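Long-range contact in peptidase M3B, oligoendopeptidase F (Enterococcus faecium, PDB 2QR4), which is probably a zinc-dependent metallopeptidase of family M3 that cleaves short peptides: residues Y201-L215 with E485-Y497. Residues are numbered along the deposited sequence; the frame is centred on the assembly and turned at random.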
# COMPACT_ATOMS: atom_id res chain seq x y z
N TYR A 201 -20.49 -9.33 -5.76
CA TYR A 201 -20.23 -7.98 -6.24
C TYR A 201 -20.69 -6.88 -5.30
O TYR A 201 -20.15 -5.78 -5.35
CB TYR A 201 -20.74 -7.79 -7.67
CG TYR A 201 -19.78 -8.37 -8.67
CD1 TYR A 201 -18.64 -7.68 -9.05
CD2 TYR A 201 -19.97 -9.64 -9.20
CE1 TYR A 201 -17.72 -8.23 -9.95
CE2 TYR A 201 -19.07 -10.19 -10.10
CZ TYR A 201 -17.95 -9.47 -10.48
OH TYR A 201 -17.06 -10.01 -11.38
N SER A 202 -21.65 -7.15 -4.43
CA SER A 202 -22.03 -6.13 -3.46
C SER A 202 -20.82 -5.77 -2.59
O SER A 202 -20.65 -4.63 -2.19
CB SER A 202 -23.22 -6.58 -2.59
OG SER A 202 -22.86 -7.70 -1.80
N VAL A 203 -19.96 -6.74 -2.34
CA VAL A 203 -18.78 -6.50 -1.51
C VAL A 203 -17.66 -5.78 -2.26
O VAL A 203 -17.04 -4.87 -1.71
CB VAL A 203 -18.26 -7.82 -0.88
CG1 VAL A 203 -16.93 -7.59 -0.17
CG2 VAL A 203 -19.29 -8.38 0.10
N TYR A 204 -17.38 -6.18 -3.50
CA TYR A 204 -16.39 -5.44 -4.30
C TYR A 204 -16.80 -4.00 -4.52
O TYR A 204 -15.96 -3.11 -4.50
CB TYR A 204 -16.05 -6.18 -5.60
CG TYR A 204 -15.19 -7.35 -5.27
CD1 TYR A 204 -13.87 -7.17 -4.88
CD2 TYR A 204 -15.72 -8.63 -5.22
CE1 TYR A 204 -13.08 -8.25 -4.50
CE2 TYR A 204 -14.95 -9.71 -4.84
CZ TYR A 204 -13.64 -9.51 -4.49
OH TYR A 204 -12.88 -10.59 -4.12
N GLU A 205 -18.08 -3.77 -4.71
CA GLU A 205 -18.57 -2.41 -4.83
C GLU A 205 -18.32 -1.61 -3.54
O GLU A 205 -17.85 -0.47 -3.57
CB GLU A 205 -20.06 -2.40 -5.21
CG GLU A 205 -20.76 -1.05 -5.01
CD GLU A 205 -22.16 -1.01 -5.62
OE1 GLU A 205 -22.85 -2.05 -5.65
OE2 GLU A 205 -22.58 0.07 -6.07
N GLN A 206 -18.62 -2.20 -2.40
CA GLN A 206 -18.39 -1.51 -1.14
C GLN A 206 -16.92 -1.10 -0.98
O GLN A 206 -16.63 -0.02 -0.46
CB GLN A 206 -18.76 -2.41 0.03
CG GLN A 206 -18.90 -1.66 1.36
CD GLN A 206 -18.93 -2.61 2.54
OE1 GLN A 206 -19.37 -3.77 2.42
NE2 GLN A 206 -18.46 -2.13 3.68
N PHE A 207 -16.00 -1.94 -1.42
CA PHE A 207 -14.59 -1.68 -1.18
C PHE A 207 -13.83 -1.23 -2.42
O PHE A 207 -12.61 -1.39 -2.49
CB PHE A 207 -13.89 -2.89 -0.52
CG PHE A 207 -14.38 -3.17 0.86
CD1 PHE A 207 -13.74 -2.64 1.96
CD2 PHE A 207 -15.51 -3.94 1.07
CE1 PHE A 207 -14.20 -2.88 3.24
CE2 PHE A 207 -15.97 -4.19 2.34
CZ PHE A 207 -15.31 -3.66 3.43
N ARG A 208 -14.54 -0.64 -3.37
CA ARG A 208 -13.93 -0.25 -4.64
C ARG A 208 -12.88 0.84 -4.52
O ARG A 208 -11.90 0.87 -5.29
CB ARG A 208 -15.00 0.15 -5.65
CG ARG A 208 -15.85 1.32 -5.24
CD ARG A 208 -16.96 1.51 -6.26
NE ARG A 208 -17.63 2.79 -6.11
CZ ARG A 208 -18.45 3.09 -5.12
NH1 ARG A 208 -19.02 4.29 -5.08
NH2 ARG A 208 -18.72 2.21 -4.16
N ASN A 209 -13.07 1.74 -3.56
CA ASN A 209 -12.12 2.80 -3.28
C ASN A 209 -10.81 2.25 -2.70
O ASN A 209 -9.72 2.69 -3.07
CB ASN A 209 -12.73 3.80 -2.29
CG ASN A 209 -14.00 4.46 -2.81
OD1 ASN A 209 -15.03 4.43 -2.14
ND2 ASN A 209 -13.93 5.07 -3.98
N THR A 210 -10.91 1.27 -1.81
CA THR A 210 -9.73 0.65 -1.22
C THR A 210 -8.88 -0.08 -2.27
O THR A 210 -7.66 0.12 -2.35
CB THR A 210 -10.13 -0.32 -0.10
OG1 THR A 210 -10.89 0.41 0.87
CG2 THR A 210 -8.90 -0.95 0.56
N PHE A 211 -9.54 -0.89 -3.08
CA PHE A 211 -8.88 -1.57 -4.19
C PHE A 211 -8.30 -0.63 -5.25
O PHE A 211 -7.21 -0.88 -5.77
CB PHE A 211 -9.85 -2.55 -4.83
CG PHE A 211 -10.13 -3.76 -3.99
CD1 PHE A 211 -9.09 -4.57 -3.55
CD2 PHE A 211 -11.43 -4.10 -3.67
CE1 PHE A 211 -9.35 -5.71 -2.80
CE2 PHE A 211 -11.69 -5.24 -2.91
CZ PHE A 211 -10.64 -6.04 -2.48
N ALA A 212 -8.99 0.47 -5.55
CA ALA A 212 -8.44 1.46 -6.48
C ALA A 212 -7.13 2.00 -5.92
O ALA A 212 -6.16 2.19 -6.63
CB ALA A 212 -9.43 2.60 -6.69
N SER A 213 -7.14 2.26 -4.62
CA SER A 213 -5.99 2.75 -3.91
C SER A 213 -4.85 1.73 -3.98
O SER A 213 -3.73 2.08 -4.35
CB SER A 213 -6.38 3.06 -2.45
OG SER A 213 -5.25 3.47 -1.70
N THR A 214 -5.12 0.47 -3.66
CA THR A 214 -4.04 -0.56 -3.69
C THR A 214 -3.53 -0.78 -5.10
O THR A 214 -2.32 -0.84 -5.32
CB THR A 214 -4.45 -1.92 -3.04
OG1 THR A 214 -5.69 -2.39 -3.59
CG2 THR A 214 -4.60 -1.77 -1.53
N LEU A 215 -4.44 -0.87 -6.07
CA LEU A 215 -4.05 -1.15 -7.45
C LEU A 215 -3.37 0.06 -8.08
O LEU A 215 -2.32 -0.05 -8.70
CB LEU A 215 -5.24 -1.60 -8.28
CG LEU A 215 -4.97 -1.94 -9.75
CD1 LEU A 215 -3.82 -2.97 -9.91
CD2 LEU A 215 -6.25 -2.40 -10.43
N GLU A 485 -23.07 -4.58 -11.95
CA GLU A 485 -22.11 -5.20 -11.05
C GLU A 485 -20.75 -5.38 -11.70
O GLU A 485 -19.71 -5.28 -11.04
CB GLU A 485 -22.65 -6.54 -10.56
CG GLU A 485 -23.87 -6.44 -9.61
CD GLU A 485 -25.20 -6.35 -10.34
OE1 GLU A 485 -25.23 -6.35 -11.59
OE2 GLU A 485 -26.22 -6.30 -9.63
N ILE A 486 -20.74 -5.62 -13.01
CA ILE A 486 -19.50 -6.02 -13.66
C ILE A 486 -18.54 -4.84 -13.84
O ILE A 486 -17.39 -5.03 -14.20
CB ILE A 486 -19.75 -6.69 -15.02
CG1 ILE A 486 -18.63 -7.69 -15.31
CG2 ILE A 486 -19.85 -5.67 -16.14
CD1 ILE A 486 -18.74 -8.94 -14.46
N LYS A 487 -19.01 -3.63 -13.58
CA LYS A 487 -18.12 -2.47 -13.61
C LYS A 487 -17.02 -2.58 -12.55
O LYS A 487 -15.99 -1.92 -12.66
CB LYS A 487 -18.90 -1.17 -13.41
CG LYS A 487 -19.93 -0.90 -14.48
CD LYS A 487 -20.81 0.27 -14.12
CE LYS A 487 -20.04 1.56 -14.13
NZ LYS A 487 -20.97 2.72 -14.25
N PHE A 488 -17.22 -3.42 -11.54
CA PHE A 488 -16.28 -3.51 -10.43
C PHE A 488 -15.37 -4.73 -10.51
O PHE A 488 -14.47 -4.90 -9.68
CB PHE A 488 -17.03 -3.46 -9.09
CG PHE A 488 -18.05 -2.36 -9.01
CD1 PHE A 488 -17.65 -1.02 -9.02
CD2 PHE A 488 -19.40 -2.64 -8.97
CE1 PHE A 488 -18.58 0.01 -8.95
CE2 PHE A 488 -20.36 -1.61 -8.90
CZ PHE A 488 -19.94 -0.29 -8.89
N GLU A 489 -15.58 -5.56 -11.52
CA GLU A 489 -14.73 -6.74 -11.69
C GLU A 489 -13.21 -6.45 -11.69
O GLU A 489 -12.44 -7.26 -11.18
CB GLU A 489 -15.13 -7.56 -12.93
CG GLU A 489 -14.29 -8.83 -13.11
CD GLU A 489 -14.77 -9.70 -14.26
OE1 GLU A 489 -14.82 -10.94 -14.08
OE2 GLU A 489 -15.11 -9.15 -15.33
N TRP A 490 -12.76 -5.31 -12.22
CA TRP A 490 -11.31 -5.00 -12.24
C TRP A 490 -10.67 -5.20 -10.88
O TRP A 490 -9.48 -5.49 -10.79
CB TRP A 490 -11.03 -3.57 -12.73
CG TRP A 490 -11.72 -2.56 -11.89
CD1 TRP A 490 -12.95 -2.00 -12.11
CD2 TRP A 490 -11.23 -2.00 -10.67
NE1 TRP A 490 -13.26 -1.13 -11.09
CE2 TRP A 490 -12.23 -1.11 -10.19
CE3 TRP A 490 -10.06 -2.17 -9.92
CZ2 TRP A 490 -12.08 -0.39 -9.00
CZ3 TRP A 490 -9.92 -1.45 -8.73
CH2 TRP A 490 -10.92 -0.58 -8.29
N SER A 491 -11.47 -5.06 -9.82
CA SER A 491 -10.95 -5.01 -8.47
C SER A 491 -10.71 -6.37 -7.85
O SER A 491 -10.11 -6.47 -6.78
CB SER A 491 -11.86 -4.16 -7.57
OG SER A 491 -13.08 -4.83 -7.29
N ARG A 492 -11.16 -7.44 -8.49
CA ARG A 492 -11.00 -8.76 -7.91
C ARG A 492 -10.00 -9.64 -8.66
O ARG A 492 -9.76 -10.79 -8.28
CB ARG A 492 -12.35 -9.47 -7.77
CG ARG A 492 -13.06 -9.72 -9.09
CD ARG A 492 -14.48 -10.27 -8.88
NE ARG A 492 -14.49 -11.72 -8.79
CZ ARG A 492 -14.56 -12.54 -9.83
NH1 ARG A 492 -14.55 -13.85 -9.64
NH2 ARG A 492 -14.62 -12.05 -11.07
N ILE A 493 -9.37 -9.06 -9.68
CA ILE A 493 -8.44 -9.80 -10.55
C ILE A 493 -6.98 -9.68 -10.07
O ILE A 493 -6.36 -8.65 -10.24
CB ILE A 493 -8.54 -9.27 -11.98
CG1 ILE A 493 -9.95 -9.55 -12.52
CG2 ILE A 493 -7.47 -9.88 -12.87
CD1 ILE A 493 -10.21 -8.91 -13.85
N PRO A 494 -6.45 -10.75 -9.46
CA PRO A 494 -5.09 -10.79 -8.89
C PRO A 494 -4.01 -10.43 -9.92
O PRO A 494 -2.96 -9.88 -9.56
CB PRO A 494 -4.91 -12.27 -8.45
CG PRO A 494 -6.30 -12.83 -8.37
CD PRO A 494 -7.15 -12.05 -9.34
N HIS A 495 -4.26 -10.75 -11.18
CA HIS A 495 -3.23 -10.61 -12.21
C HIS A 495 -2.86 -9.17 -12.49
O HIS A 495 -1.79 -8.92 -13.04
CB HIS A 495 -3.64 -11.31 -13.50
CG HIS A 495 -3.62 -12.80 -13.38
ND1 HIS A 495 -4.73 -13.53 -13.05
CD2 HIS A 495 -2.60 -13.68 -13.51
CE1 HIS A 495 -4.41 -14.82 -13.00
NE2 HIS A 495 -3.13 -14.93 -13.29
N PHE A 496 -3.72 -8.24 -12.09
CA PHE A 496 -3.42 -6.83 -12.30
C PHE A 496 -2.32 -6.36 -11.36
O PHE A 496 -1.79 -5.28 -11.56
CB PHE A 496 -4.65 -5.97 -12.11
CG PHE A 496 -5.63 -6.05 -13.23
CD1 PHE A 496 -5.18 -6.29 -14.53
CD2 PHE A 496 -6.98 -5.88 -13.00
CE1 PHE A 496 -6.08 -6.35 -15.59
CE2 PHE A 496 -7.89 -5.96 -14.05
CZ PHE A 496 -7.44 -6.19 -15.35
N TYR A 497 -2.02 -7.17 -10.34
CA TYR A 497 -0.91 -6.90 -9.39
C TYR A 497 0.38 -7.64 -9.78
O TYR A 497 1.33 -7.75 -9.00
CB TYR A 497 -1.31 -7.28 -7.94
CG TYR A 497 -2.42 -6.43 -7.38
CD1 TYR A 497 -2.14 -5.25 -6.68
CD2 TYR A 497 -3.76 -6.79 -7.57
CE1 TYR A 497 -3.16 -4.46 -6.17
CE2 TYR A 497 -4.80 -6.00 -7.06
CZ TYR A 497 -4.49 -4.84 -6.35
OH TYR A 497 -5.50 -4.05 -5.87
O HOH W 1 -13.29 -12.70 -6.70
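In both Trp490 and Arg492 CG lies between the backbone N and the carbonyl carbon (chi1 57° and 62°); the indole is turned against helix 208-228, while the CB of Arg492 settles over one face of the Tyr204 ring, a CH-pi contact of 3.7 Å to the ring centroid. Two consecutive helices, 190-206 and 208-228, separated by a break at Phe207, pack on the 3-10 turns that follow helix 461-476 in the mainly helical M3 peptidase fold. Trp490 meets the second helix edge-on, its CH2 3.5 Å from Ala212 N, and its NE1 bonds to Ser465. Phe488 slots in nearer the break: Glu205 CB covers one face, and Arg208 CD comes within 3.5 Å of CE1. The Arg208 guanidinium reaches back across the break to the end of the preceding helix, NH2 giving a 2.9 Å hydrogen bond to Glu205 O. Arg492 NE donates to a water at 2.6 Å, and its NH2 forms a salt bridge with Glu489, whose carboxylate also pairs with Arg438 and hydrogen-bonds Tyr468. At the far end Leu215 CD1 sits over the centre of the Tyr497 ring, 10° off the ring normal, and the hydroxyls close the contact, Thr214 OG1 and Tyr497 OH hydrogen-bonded at 2.8 Å.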